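Local coordinates for protein thermospermine synthase (Medicago truncatula, PDB 6BQ6) that probably transfers an aminopropyl group from decarboxylated S-adenosylmethionine to spermidine, yielding thermospermine and methylthioadenosine, at residues 55-60 and 135-140; 95-100 and 273-278; 28-33 and 42-47; 125-130 and 156-161. One frame throughout, in Å; residues are numbered along the deposited sequence.

Contact 1 (55-60 and 135-140)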
loop_
_atom_site.group_PDB
_atom_site.type_symbol
_atom_site.label_atom_id
_atom_site.label_comp_id
_atom_site.label_asym_id
_atom_site.label_seq_id
_atom_site.Cartn_x
_atom_site.Cartn_y
_atom_site.Cartn_z
ATOM N N GLN B 55 15.961 -22.040 -7.629
ATOM C CA GLN B 55 15.207 -21.888 -8.896
ATOM C C GLN B 55 13.739 -22.200 -8.725
ATOM O O GLN B 55 12.935 -21.796 -9.573
ATOM C CB GLN B 55 15.829 -22.589 -10.153
ATOM C CG GLN B 55 15.921 -24.087 -10.196
ATOM C CD GLN B 55 14.617 -24.766 -10.612
ATOM O OE1 GLN B 55 14.122 -24.614 -11.739
ATOM N NE2 GLN B 55 14.078 -25.541 -9.710
ATOM N N TYR B 56 13.371 -22.859 -7.618
ATOM C CA TYR B 56 11.965 -23.044 -7.285
ATOM C C TYR B 56 11.302 -21.800 -6.740
ATOM O O TYR B 56 10.129 -21.556 -7.042
ATOM C CB TYR B 56 11.758 -24.156 -6.258
ATOM C CG TYR B 56 12.098 -25.486 -6.789
ATOM C CD1 TYR B 56 11.239 -26.123 -7.694
ATOM C CD2 TYR B 56 13.258 -26.123 -6.411
ATOM C CE1 TYR B 56 11.566 -27.359 -8.206
ATOM C CE2 TYR B 56 13.591 -27.363 -6.918
ATOM C CZ TYR B 56 12.740 -27.964 -7.828
ATOM O OH TYR B 56 13.069 -29.192 -8.359
ATOM N N GLN B 57 11.989 -21.040 -5.889
ATOM C CA GLN B 57 11.286 -19.968 -5.148
ATOM C C GLN B 57 12.232 -19.064 -4.370
ATOM O O GLN B 57 13.288 -19.508 -3.966
ATOM C CB GLN B 57 10.256 -20.573 -4.171
ATOM C CG GLN B 57 10.892 -21.460 -3.111
ATOM C CD GLN B 57 9.957 -22.535 -2.580
ATOM O OE1 GLN B 57 8.762 -22.300 -2.413
ATOM N NE2 GLN B 57 10.502 -23.703 -2.301
ATOM N N ASP B 58 11.858 -17.790 -4.223
ATOM C CA ASP B 58 12.540 -16.846 -3.351
ATOM C C ASP B 58 12.170 -17.144 -1.908
ATOM O O ASP B 58 11.097 -17.627 -1.642
ATOM C CB ASP B 58 12.153 -15.391 -3.648
ATOM C CG ASP B 58 12.629 -14.912 -5.030
ATOM O OD1 ASP B 58 13.454 -15.595 -5.690
ATOM O OD2 ASP B 58 12.137 -13.848 -5.459
ATOM N N ILE B 59 13.100 -16.857 -1.015
ATOM C CA ILE B 59 13.012 -17.204 0.383
ATOM C C ILE B 59 13.350 -15.953 1.162
ATOM O O ILE B 59 14.316 -15.307 0.845
ATOM C CB ILE B 59 14.047 -18.306 0.734
ATOM C CG1 ILE B 59 13.847 -19.503 -0.208
ATOM C CG2 ILE B 59 13.895 -18.675 2.196
ATOM C CD1 ILE B 59 15.025 -20.429 -0.366
ATOM N N ALA B 60 12.545 -15.604 2.165
ATOM C CA ALA B 60 12.786 -14.414 2.999
ATOM C C ALA B 60 12.370 -14.727 4.429
ATOM O O ALA B 60 11.404 -15.466 4.641
ATOM C CB ALA B 60 11.994 -13.222 2.468
ATOM N N GLU B 135 15.905 -28.326 -1.489
ATOM C CA GLU B 135 16.908 -28.450 -0.460
ATOM C C GLU B 135 17.309 -27.106 0.129
ATOM O O GLU B 135 17.693 -27.015 1.297
ATOM C CB GLU B 135 18.143 -29.148 -1.044
ATOM C CG GLU B 135 19.186 -29.494 0.002
ATOM C CD GLU B 135 20.248 -30.431 -0.554
ATOM O OE1 GLU B 135 20.524 -30.321 -1.769
ATOM O OE2 GLU B 135 20.793 -31.262 0.219
ATOM N N GLU B 136 17.196 -26.039 -0.643
ATOM C CA GLU B 136 17.622 -24.717 -0.118
ATOM C C GLU B 136 16.685 -24.240 0.952
ATOM O O GLU B 136 17.126 -23.649 1.927
ATOM C CB GLU B 136 17.781 -23.709 -1.244
ATOM C CG GLU B 136 19.066 -24.011 -2.022
ATOM C CD GLU B 136 19.453 -22.928 -3.005
ATOM O OE1 GLU B 136 19.194 -21.752 -2.698
ATOM O OE2 GLU B 136 20.012 -23.277 -4.084
ATOM N N VAL B 137 15.406 -24.584 0.848
ATOM C CA VAL B 137 14.444 -24.232 1.916
ATOM C C VAL B 137 14.785 -25.026 3.182
ATOM O O VAL B 137 14.819 -24.478 4.267
ATOM C CB VAL B 137 12.997 -24.486 1.492
ATOM C CG1 VAL B 137 12.038 -24.385 2.700
ATOM C CG2 VAL B 137 12.592 -23.518 0.386
ATOM N N VAL B 138 15.055 -26.324 3.041
ATOM C CA VAL B 138 15.383 -27.163 4.196
ATOM C C VAL B 138 16.602 -26.613 4.889
ATOM O O VAL B 138 16.632 -26.462 6.112
ATOM C CB VAL B 138 15.645 -28.629 3.795
ATOM C CG1 VAL B 138 16.144 -29.435 4.980
ATOM C CG2 VAL B 138 14.345 -29.201 3.272
ATOM N N GLU B 139 17.627 -26.349 4.097
ATOM C CA GLU B 139 18.897 -25.912 4.689
ATOM C C GLU B 139 18.763 -24.528 5.323
ATOM O O GLU B 139 19.327 -24.282 6.395
ATOM C CB GLU B 139 19.992 -25.973 3.641
ATOM C CG GLU B 139 20.415 -27.410 3.311
ATOM C CD GLU B 139 21.073 -28.149 4.493
ATOM O OE1 GLU B 139 21.736 -27.518 5.350
ATOM O OE2 GLU B 139 20.866 -29.358 4.620
ATOM N N PHE B 140 17.976 -23.657 4.684
ATOM C CA PHE B 140 17.701 -22.338 5.241
ATOM C C PHE B 140 17.048 -22.483 6.611
ATOM O O PHE B 140 17.486 -21.888 7.587
ATOM C CB PHE B 140 16.795 -21.555 4.321
ATOM C CG PHE B 140 16.534 -20.167 4.806
ATOM C CD1 PHE B 140 17.455 -19.189 4.590
ATOM C CD2 PHE B 140 15.432 -19.884 5.546
ATOM C CE1 PHE B 140 17.260 -17.918 5.089
ATOM C CE2 PHE B 140 15.207 -18.598 6.042
ATOM C CZ PHE B 140 16.119 -17.618 5.805
#

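Contact 2 (95-100 and 273-278)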
loop_
_atom_site.group_PDB
_atom_site.type_symbol
_atom_site.label_atom_id
_atom_site.label_comp_id
_atom_site.label_asym_id
_atom_site.label_seq_id
_atom_site.Cartn_x
_atom_site.Cartn_y
_atom_site.Cartn_z
ATOM N N ALA B 95 -4.285 -36.548 13.210
ATOM C CA ALA B 95 -3.951 -37.797 12.520
ATOM C C ALA B 95 -3.295 -38.802 13.419
ATOM O O ALA B 95 -3.741 -39.952 13.537
ATOM C CB ALA B 95 -3.091 -37.531 11.304
ATOM N N LEU B 96 -2.245 -38.396 14.115
ATOM C CA LEU B 96 -1.489 -39.393 14.912
ATOM C C LEU B 96 -2.319 -39.890 16.097
ATOM O O LEU B 96 -2.276 -41.069 16.470
ATOM C CB LEU B 96 -0.167 -38.873 15.383
ATOM C CG LEU B 96 0.990 -39.079 14.385
ATOM C CD1 LEU B 96 0.826 -38.275 13.104
ATOM C CD2 LEU B 96 2.307 -38.791 15.064
ATOM N N LEU B 97 -3.121 -39.000 16.680
ATOM C CA LEU B 97 -3.935 -39.401 17.796
ATOM C C LEU B 97 -5.059 -40.373 17.438
ATOM O O LEU B 97 -5.475 -41.144 18.276
ATOM C CB LEU B 97 -4.515 -38.161 18.520
ATOM C CG LEU B 97 -3.484 -37.273 19.194
ATOM C CD1 LEU B 97 -4.071 -35.924 19.554
ATOM C CD2 LEU B 97 -2.908 -37.958 20.447
ATOM N N HIS B 98 -5.575 -40.321 16.225
ATOM C CA HIS B 98 -6.593 -41.216 15.799
ATOM C C HIS B 98 -6.012 -42.568 15.448
ATOM O O HIS B 98 -6.782 -43.537 15.371
ATOM C CB HIS B 98 -7.367 -40.661 14.625
ATOM C CG HIS B 98 -8.422 -39.643 15.004
ATOM N ND1 HIS B 98 -8.134 -38.335 15.267
ATOM C CD2 HIS B 98 -9.759 -39.775 15.191
ATOM C CE1 HIS B 98 -9.241 -37.689 15.597
ATOM N NE2 HIS B 98 -10.252 -38.534 15.533
ATOM N N HIS B 99 -4.696 -42.622 15.262
ATOM C CA HIS B 99 -4.012 -43.869 14.968
ATOM C C HIS B 99 -3.759 -44.658 16.254
ATOM O O HIS B 99 -3.469 -44.073 17.310
ATOM C CB HIS B 99 -2.687 -43.560 14.299
ATOM C CG HIS B 99 -2.148 -44.732 13.563
ATOM N ND1 HIS B 99 -1.473 -45.739 14.205
ATOM C CD2 HIS B 99 -2.249 -45.101 12.265
ATOM C CE1 HIS B 99 -1.158 -46.681 13.334
ATOM N NE2 HIS B 99 -1.630 -46.330 12.147
ATOM N N PRO B 100 -3.867 -46.000 16.200
ATOM C CA PRO B 100 -3.692 -46.753 17.452
ATOM C C PRO B 100 -2.265 -46.747 18.007
ATOM O O PRO B 100 -2.068 -46.725 19.229
ATOM C CB PRO B 100 -4.194 -48.163 17.077
ATOM C CG PRO B 100 -4.069 -48.250 15.608
ATOM C CD PRO B 100 -4.398 -46.848 15.127
ATOM N N GLU B 273 -12.632 -36.520 24.982
ATOM C CA GLU B 273 -11.909 -37.034 26.129
ATOM C C GLU B 273 -10.920 -38.115 25.763
ATOM O O GLU B 273 -9.863 -38.165 26.345
ATOM C CB GLU B 273 -12.869 -37.554 27.201
ATOM C CG GLU B 273 -13.736 -36.498 27.848
ATOM C CD GLU B 273 -14.869 -36.018 26.985
ATOM O OE1 GLU B 273 -15.225 -36.669 25.982
ATOM O OE2 GLU B 273 -15.423 -34.951 27.261
ATOM N N GLU B 274 -11.269 -38.989 24.824
ATOM C CA GLU B 274 -10.321 -40.013 24.379
ATOM C C GLU B 274 -9.098 -39.398 23.714
ATOM O O GLU B 274 -7.965 -39.793 23.967
ATOM C CB GLU B 274 -10.963 -41.055 23.451
ATOM C CG GLU B 274 -10.016 -42.217 23.049
ATOM C CD GLU B 274 -9.125 -42.796 24.175
ATOM O OE1 GLU B 274 -9.519 -42.852 25.361
ATOM O OE2 GLU B 274 -8.009 -43.247 23.865
ATOM N N LEU B 275 -9.328 -38.371 22.900
ATOM C CA LEU B 275 -8.211 -37.612 22.397
ATOM C C LEU B 275 -7.335 -37.025 23.501
ATOM O O LEU B 275 -6.136 -37.106 23.413
ATOM C CB LEU B 275 -8.695 -36.461 21.477
ATOM C CG LEU B 275 -9.230 -36.954 20.161
ATOM C CD1 LEU B 275 -9.986 -35.872 19.411
ATOM C CD2 LEU B 275 -8.111 -37.489 19.287
ATOM N N ASP B 276 -7.931 -36.417 24.541
ATOM C CA ASP B 276 -7.087 -35.854 25.633
ATOM C C ASP B 276 -6.260 -36.918 26.354
ATOM O O ASP B 276 -5.106 -36.686 26.723
ATOM C CB ASP B 276 -7.906 -35.080 26.653
ATOM C CG ASP B 276 -8.441 -33.776 26.096
ATOM O OD1 ASP B 276 -7.763 -33.163 25.225
ATOM O OD2 ASP B 276 -9.551 -33.351 26.516
ATOM N N ILE B 277 -6.864 -38.077 26.509
ATOM C CA ILE B 277 -6.167 -39.218 27.152
ATOM C C ILE B 277 -4.975 -39.641 26.352
ATOM O O ILE B 277 -3.900 -39.812 26.906
ATOM C CB ILE B 277 -7.104 -40.402 27.408
ATOM C CG1 ILE B 277 -8.022 -40.049 28.586
ATOM C CG2 ILE B 277 -6.307 -41.662 27.790
ATOM C CD1 ILE B 277 -9.264 -40.886 28.654
ATOM N N ARG B 278 -5.174 -39.759 25.036
ATOM C CA ARG B 278 -4.088 -40.084 24.124
ATOM C C ARG B 278 -3.002 -39.044 24.111
ATOM O O ARG B 278 -1.845 -39.395 24.052
ATOM C CB ARG B 278 -4.606 -40.354 22.704
ATOM C CG ARG B 278 -5.441 -41.616 22.652
ATOM C CD ARG B 278 -5.993 -41.886 21.281
ATOM N NE ARG B 278 -6.909 -43.062 21.279
ATOM C CZ ARG B 278 -7.042 -43.915 20.254
ATOM N NH1 ARG B 278 -6.371 -43.761 19.115
ATOM N NH2 ARG B 278 -7.899 -44.949 20.369
#

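Contact 3 (28-33 and 42-47)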
loop_
_atom_site.group_PDB
_atom_site.type_symbol
_atom_site.label_atom_id
_atom_site.label_comp_id
_atom_site.label_asym_id
_atom_site.label_seq_id
_atom_site.Cartn_x
_atom_site.Cartn_y
_atom_site.Cartn_z
ATOM N N SER B 28 6.938 3.043 9.576
ATOM C CA SER B 28 7.185 3.393 8.199
ATOM C C SER B 28 7.408 2.173 7.313
ATOM O O SER B 28 7.214 2.306 6.117
ATOM C CB SER B 28 8.391 4.343 8.111
ATOM O OG SER B 28 9.607 3.687 8.457
ATOM N N CYS B 29 7.853 1.034 7.877
ATOM C CA CYS B 29 8.210 -0.141 7.072
ATOM C C CYS B 29 7.187 -1.260 7.250
ATOM O O CYS B 29 6.834 -1.599 8.373
ATOM C CB CYS B 29 9.622 -0.671 7.411
ATOM S SG CYS B 29 10.886 0.565 6.959
ATOM N N TRP B 30 6.750 -1.821 6.117
ATOM C CA TRP B 30 5.648 -2.775 6.064
ATOM C C TRP B 30 5.994 -3.965 5.180
ATOM O O TRP B 30 6.582 -3.776 4.146
ATOM C CB TRP B 30 4.385 -2.078 5.509
ATOM C CG TRP B 30 3.878 -1.037 6.429
ATOM C CD1 TRP B 30 4.273 0.247 6.485
ATOM C CD2 TRP B 30 2.930 -1.212 7.484
ATOM N NE1 TRP B 30 3.625 0.912 7.517
ATOM C CE2 TRP B 30 2.815 0.018 8.159
ATOM C CE3 TRP B 30 2.191 -2.300 7.946
ATOM C CZ2 TRP B 30 1.961 0.193 9.245
ATOM C CZ3 TRP B 30 1.350 -2.129 9.020
ATOM C CH2 TRP B 30 1.230 -0.884 9.657
ATOM N N TYR B 31 5.622 -5.169 5.603
ATOM C CA TYR B 31 5.464 -6.306 4.722
ATOM C C TYR B 31 4.017 -6.347 4.234
ATOM O O TYR B 31 3.110 -6.328 5.035
ATOM C CB TYR B 31 5.769 -7.614 5.460
ATOM C CG TYR B 31 5.366 -8.862 4.697
ATOM C CD1 TYR B 31 6.008 -9.206 3.532
ATOM C CD2 TYR B 31 4.303 -9.678 5.127
ATOM C CE1 TYR B 31 5.627 -10.309 2.788
ATOM C CE2 TYR B 31 3.944 -10.802 4.416
ATOM C CZ TYR B 31 4.615 -11.100 3.228
ATOM O OH TYR B 31 4.262 -12.209 2.470
ATOM N N GLU B 32 3.818 -6.525 2.938
ATOM C CA GLU B 32 2.499 -6.533 2.357
ATOM C C GLU B 32 2.313 -7.827 1.596
ATOM O O GLU B 32 3.163 -8.262 0.832
ATOM C CB GLU B 32 2.419 -5.352 1.418
ATOM C CG GLU B 32 1.244 -5.322 0.502
ATOM C CD GLU B 32 1.405 -4.145 -0.433
ATOM O OE1 GLU B 32 1.621 -4.438 -1.641
ATOM O OE2 GLU B 32 1.413 -2.968 0.098
ATOM N N GLU B 33 1.183 -8.444 1.822
ATOM C CA GLU B 33 0.779 -9.586 1.054
ATOM C C GLU B 33 -0.634 -9.396 0.497
ATOM O O GLU B 33 -1.563 -8.974 1.216
ATOM C CB GLU B 33 0.825 -10.822 1.896
ATOM C CG GLU B 33 0.675 -12.072 1.008
ATOM C CD GLU B 33 1.063 -13.377 1.667
ATOM O OE1 GLU B 33 1.826 -13.358 2.625
ATOM O OE2 GLU B 33 0.625 -14.447 1.201
ATOM N N CYS B 42 -1.157 -6.305 5.810
ATOM C CA CYS B 42 0.161 -5.681 5.972
ATOM C C CYS B 42 0.644 -5.707 7.419
ATOM O O CYS B 42 -0.114 -5.415 8.327
ATOM C CB CYS B 42 0.155 -4.256 5.477
ATOM S SG CYS B 42 -0.731 -4.096 3.883
ATOM N N PHE B 43 1.888 -6.135 7.603
ATOM C CA PHE B 43 2.496 -6.243 8.927
ATOM C C PHE B 43 3.619 -5.228 9.040
ATOM O O PHE B 43 4.491 -5.166 8.170
ATOM C CB PHE B 43 3.157 -7.620 9.142
ATOM C CG PHE B 43 2.324 -8.778 8.814
ATOM C CD1 PHE B 43 0.936 -8.730 8.815
ATOM C CD2 PHE B 43 2.940 -10.007 8.581
ATOM C CE1 PHE B 43 0.209 -9.864 8.555
ATOM C CE2 PHE B 43 2.196 -11.125 8.307
ATOM C CZ PHE B 43 0.846 -11.062 8.284
ATOM N N ALA B 44 3.667 -4.478 10.139
ATOM C CA ALA B 44 4.794 -3.569 10.334
ATOM C C ALA B 44 6.045 -4.436 10.553
ATOM O O ALA B 44 5.972 -5.526 11.141
ATOM C CB ALA B 44 4.581 -2.677 11.514
ATOM N N LEU B 45 7.152 -3.943 10.031
ATOM C CA LEU B 45 8.410 -4.656 9.968
ATOM C C LEU B 45 9.455 -4.064 10.913
ATOM O O LEU B 45 9.705 -2.855 10.884
ATOM C CB LEU B 45 8.971 -4.548 8.578
ATOM C CG LEU B 45 8.682 -5.492 7.459
ATOM C CD1 LEU B 45 9.389 -5.027 6.199
ATOM C CD2 LEU B 45 9.225 -6.844 7.825
ATOM N N ASN B 46 10.111 -4.931 11.673
ATOM C CA ASN B 46 11.338 -4.565 12.419
ATOM C C ASN B 46 12.553 -4.697 11.491
ATOM O O ASN B 46 13.401 -3.795 11.391
ATOM C CB ASN B 46 11.545 -5.489 13.622
ATOM C CG ASN B 46 10.567 -5.233 14.764
ATOM O OD1 ASN B 46 10.313 -4.090 15.123
ATOM N ND2 ASN B 46 10.064 -6.305 15.384
ATOM N N SER B 47 12.685 -5.831 10.821
ATOM C CA SER B 47 13.823 -6.002 9.938
ATOM C C SER B 47 13.591 -7.070 8.916
ATOM O O SER B 47 12.598 -7.814 8.984
ATOM C CB SER B 47 15.123 -6.230 10.722
ATOM O OG SER B 47 15.148 -7.493 11.246
HETATM O O HOH W 1 7.789 -0.381 10.897
#

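Contact 4 (125-130 and 156-161)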
loop_
_atom_site.group_PDB
_atom_site.type_symbol
_atom_site.label_atom_id
_atom_site.label_comp_id
_atom_site.label_asym_id
_atom_site.label_seq_id
_atom_site.Cartn_x
_atom_site.Cartn_y
_atom_site.Cartn_z
ATOM N N ILE B 125 6.571 -42.637 17.909
ATOM C CA ILE B 125 7.244 -42.475 16.646
ATOM C C ILE B 125 8.673 -42.988 16.725
ATOM O O ILE B 125 9.438 -42.590 17.605
ATOM C CB ILE B 125 7.216 -40.973 16.182
ATOM C CG1 ILE B 125 5.769 -40.566 15.800
ATOM C CG2 ILE B 125 8.199 -40.677 15.067
ATOM C CD1 ILE B 125 5.290 -41.171 14.516
ATOM N N ASP B 126 9.016 -43.821 15.758
ATOM C CA ASP B 126 10.381 -44.341 15.541
ATOM C C ASP B 126 11.101 -43.719 14.326
ATOM O O ASP B 126 12.340 -43.634 14.313
ATOM C CB ASP B 126 10.308 -45.860 15.356
ATOM C CG ASP B 126 9.869 -46.597 16.612
ATOM O OD1 ASP B 126 10.088 -46.099 17.767
ATOM O OD2 ASP B 126 9.355 -47.727 16.472
ATOM N N LYS B 127 10.350 -43.336 13.287
ATOM C CA LYS B 127 10.960 -42.742 12.091
ATOM C C LYS B 127 10.043 -41.735 11.470
ATOM O O LYS B 127 8.825 -41.979 11.335
ATOM C CB LYS B 127 11.284 -43.785 11.057
ATOM C CG LYS B 127 12.127 -43.250 9.903
ATOM C CD LYS B 127 12.691 -44.375 9.050
ATOM C CE LYS B 127 11.765 -44.667 7.877
ATOM N NZ LYS B 127 12.485 -45.300 6.758
ATOM N N VAL B 128 10.619 -40.619 11.092
ATOM C CA VAL B 128 9.962 -39.575 10.248
ATOM C C VAL B 128 10.842 -39.325 9.016
ATOM O O VAL B 128 12.058 -39.093 9.107
ATOM C CB VAL B 128 9.789 -38.241 10.982
ATOM C CG1 VAL B 128 9.197 -37.162 10.074
ATOM C CG2 VAL B 128 8.967 -38.362 12.264
ATOM N N VAL B 129 10.240 -39.427 7.854
ATOM C CA VAL B 129 10.876 -39.048 6.617
ATOM C C VAL B 129 10.274 -37.760 6.122
ATOM O O VAL B 129 9.058 -37.722 5.952
ATOM C CB VAL B 129 10.664 -40.126 5.527
ATOM C CG1 VAL B 129 11.367 -39.710 4.233
ATOM C CG2 VAL B 129 11.188 -41.456 5.978
ATOM N N MET B 130 11.098 -36.741 5.865
ATOM C CA MET B 130 10.663 -35.442 5.355
ATOM C C MET B 130 11.133 -35.407 3.926
ATOM O O MET B 130 12.353 -35.458 3.694
ATOM C CB MET B 130 11.262 -34.281 6.118
ATOM C CG MET B 130 10.826 -32.891 5.628
ATOM S SD MET B 130 12.024 -31.582 6.035
ATOM C CE MET B 130 12.170 -31.925 7.762
ATOM N N ARG B 156 15.689 -39.806 14.689
ATOM C CA ARG B 156 14.548 -40.429 14.052
ATOM C C ARG B 156 14.183 -39.775 12.734
ATOM O O ARG B 156 13.390 -40.348 11.997
ATOM C CB ARG B 156 13.371 -40.407 15.000
ATOM C CG ARG B 156 13.538 -41.294 16.234
ATOM C CD ARG B 156 12.322 -41.166 17.124
ATOM N NE ARG B 156 12.277 -39.837 17.731
ATOM C CZ ARG B 156 11.229 -39.290 18.324
ATOM N NH1 ARG B 156 10.090 -39.929 18.461
ATOM N NH2 ARG B 156 11.333 -38.079 18.814
ATOM N N LEU B 157 14.736 -38.593 12.459
ATOM C CA LEU B 157 14.418 -37.827 11.236
ATOM C C LEU B 157 15.357 -38.136 10.077
ATOM O O LEU B 157 16.577 -38.122 10.237
ATOM C CB LEU B 157 14.440 -36.333 11.526
ATOM C CG LEU B 157 14.081 -35.382 10.369
ATOM C CD1 LEU B 157 12.682 -35.661 9.859
ATOM C CD2 LEU B 157 14.244 -33.960 10.839
ATOM N N GLU B 158 14.772 -38.457 8.923
ATOM C CA GLU B 158 15.507 -38.564 7.667
ATOM C C GLU B 158 14.953 -37.510 6.690
ATOM O O GLU B 158 13.746 -37.474 6.445
ATOM C CB GLU B 158 15.333 -39.940 7.050
ATOM C CG GLU B 158 16.139 -40.087 5.738
ATOM C CD GLU B 158 16.068 -41.437 5.052
ATOM O OE1 GLU B 158 15.457 -42.380 5.613
ATOM O OE2 GLU B 158 16.651 -41.547 3.930
ATOM N N VAL B 159 15.843 -36.685 6.122
ATOM C CA VAL B 159 15.485 -35.710 5.112
ATOM C C VAL B 159 15.852 -36.316 3.753
ATOM O O VAL B 159 16.968 -36.782 3.539
ATOM C CB VAL B 159 16.220 -34.375 5.366
ATOM C CG1 VAL B 159 15.928 -33.392 4.236
ATOM C CG2 VAL B 159 15.853 -33.802 6.712
ATOM N N VAL B 160 14.883 -36.344 2.847
ATOM C CA VAL B 160 15.073 -36.795 1.482
ATOM C C VAL B 160 14.714 -35.640 0.584
ATOM O O VAL B 160 13.683 -34.998 0.782
ATOM C CB VAL B 160 14.195 -38.003 1.141
ATOM C CG1 VAL B 160 14.282 -38.337 -0.344
ATOM C CG2 VAL B 160 14.598 -39.219 1.959
ATOM N N ILE B 161 15.577 -35.343 -0.374
ATOM C CA ILE B 161 15.310 -34.301 -1.354
ATOM C C ILE B 161 14.814 -34.963 -2.625
ATOM O O ILE B 161 15.581 -35.559 -3.372
ATOM C CB ILE B 161 16.552 -33.427 -1.638
ATOM C CG1 ILE B 161 17.126 -32.852 -0.306
ATOM C CG2 ILE B 161 16.145 -32.311 -2.609
ATOM C CD1 ILE B 161 16.161 -32.008 0.513
#

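Contact 1 (55-60 and 135-140)
Ile59 reaches from strand 58-64 to helix 135-144 with both of its branches, each to a different partner. The aromatic part is a CH-pi contact: CG2 of Ile59 lies over one face of the Phe140 ring, 4.0 Å from its centroid and 14° off the normal, shifted toward the rim carrying CG and CD2. The two side chains slide past each other in opposite directions. With chi1 of -55°, CG1 of Ile59 sits beside its own backbone N while CG2 is anti to that nitrogen, which sends CG2 to Phe140 and leaves the CG1 branch for Val137. The purely aliphatic part belongs to this other branch, whose CD1 meets Val137 CG2 at 4.0 Å and comes within 4.4 Å of Glu136 CB. The third kind is polar against apolar: the Gln57 side chain crosses that of Val137 at about a right angle, Gln57 NE2 3.4 Å from Val137 CG2. That NE2 is hydrogen-bonded to Asp134 OD2 just ahead of the helix; Gln57 binds adenosine in another structure of this protein, so the contact probably borders the nucleoside site. Strand and helix run nearly parallel, their short segments 12° apart and 9.9 Å at closest approach. Strand 70-73 lies against both, Leu73 touching Ile59 and Gln57 and Leu71 touching Phe140, while the Phe140 ring also meets those of Tyr144 and of His50 on strand 47-53.

Contact 2 (95-100 and 273-278)
Leu97 O, near the C-terminal end of helix 84-98, accepts a hydrogen bond from Arg278 NH1 at 2.9 Å, with an N-H...O angle of 146°. The oxygen lies 23° out of the guanidinium plane. A second bond fixes the rotation of that group: NE forms a salt bridge with Glu274 OE2, 2.8 Å away, one helical turn earlier, in the guanidinium plane and on the anti lone pair of the carboxylate. The arginine chain runs extended from CG to NE, with CD passing 3.1 Å from Leu97 O. Arg278 and Leu97 slide past each other in opposite directions, CB of the arginine resting 3.7 Å from Leu97 CD2. Beside them CD2 of Leu275 touches both Leu97 CB, at 3.7 Å, and the imidazole of His98, nearest at CE1; ND1 of that histidine is hydrogen-bonded to Pro94 O. Replacing Arg278 by leucine would probably leave Leu97 O without this donor and Glu274 without its charged mate. Arg282, on the next turn and close to the like-charged Arg278, donates to His99 O. Both arginines thus meet the C-terminal end of helix 84-98, where the helix dipole would be expected to favour positive charge. That helix leans on strands 175-181 and 212-220 through Ala95, so helix 272-282 packs outside a helix that flanks the central Rossmann-like sheet.

Contact 3 (28-33 and 42-47)
Trp30 and Ala44 meet across an antiparallel beta hairpin, strands 29-34 and 39-45, in the N-terminal part that builds the tetramer. Ala44 is the bump: its CB stands over the six-membered ring of Trp30, 4.2 Å from the centroid and 12° off the normal. On the same face of the sheet Cys42 CB touches Trp30 CE3 at 3.8 Å. Chi1 of -66° puts Trp30 CG beside its own backbone N, and Arg40 of the third subunit makes a cation-pi contact with the indole. An alanine in place of Trp30 would probably open a gap over Ala44 and Cys42 and leave that arginine without its aromatic partner. On the other face Tyr31 and Phe43 lie side by side, pointing the same way, CD2 against CD2 at 3.7 Å with ring planes at 52°. Leu45 packs against the backbone of Trp30 and Tyr31, CG 3.6 Å from Tyr31 N and CD1 against Trp30 O. The backbone is tied by Tyr31 N to Phe43 O, Phe43 N to Tyr31 O and Leu45 N to Cys29 O. At the open end of the hairpin, one water donates to Cys29 O at 3.0 Å and to Leu45 O at 3.1 Å.

Contact 4 (125-130 and 156-161)
Arg156 hands its side chain from one carbonyl oxygen to the next, first Asp126 O, then Ile125 O. CB is 3.5 Å from Asp126 O and CG closer, at 3.3 Å. CD moves on to Ile125 O, also at 3.3 Å; chi3 of -69° then turns NE out of the extended course of CB, CG and CD. At the tip NH1 donates to Ile125 O at 2.9 Å, nearly straight at 168°, with the oxygen in the guanidinium plane but the donor 35° above the carbonyl plane. NH2 forms a salt bridge with Asp154 and donates to Leu120 O. Beyond the arginine the segments become parallel strands of the Rossmann-like sheet, 157-161 at its edge, joined by a beta-alpha-beta crossover. The ladder alternates: Val128 N to Arg156 O, Glu158 N to Val128 O, Met130 N to Glu158 O, Val160 N to Met130 O. On one face Val128 CG1 meets Leu157 CD1 at 3.8 Å, and Met130 CE approaches Leu157 CD2 and Val159 CG2. On the other, Val129 CG1 touches Val160 CG2 at 4.0 Å.

In the fold
From the N terminus, contact 3 closes first, a short hairpin completed before any other contact opens; it pairs two strands whose sheet runs on into neighbouring subunits. Contact 1 then opens at 55-60, contact 2 at 95-100 and contact 4 at 125-130. Contact 1 closes at 135-140, contact 4 at 156-161 and contact 2 only at 273-278. Contact 1 therefore crosses both 2 and 4, while contact 4 falls wholly within the span of contact 2. Contact 1 joins the N-terminal four-stranded sheet to the Rossmann-like domain; contact 4 completes that domain's sheet edge, and contact 2 adds a late helix to its flank. Neighbours touch where Val138 packs on Val159 (contacts 1 and 4) and Leu96 on Ile125 (contacts 2 and 4).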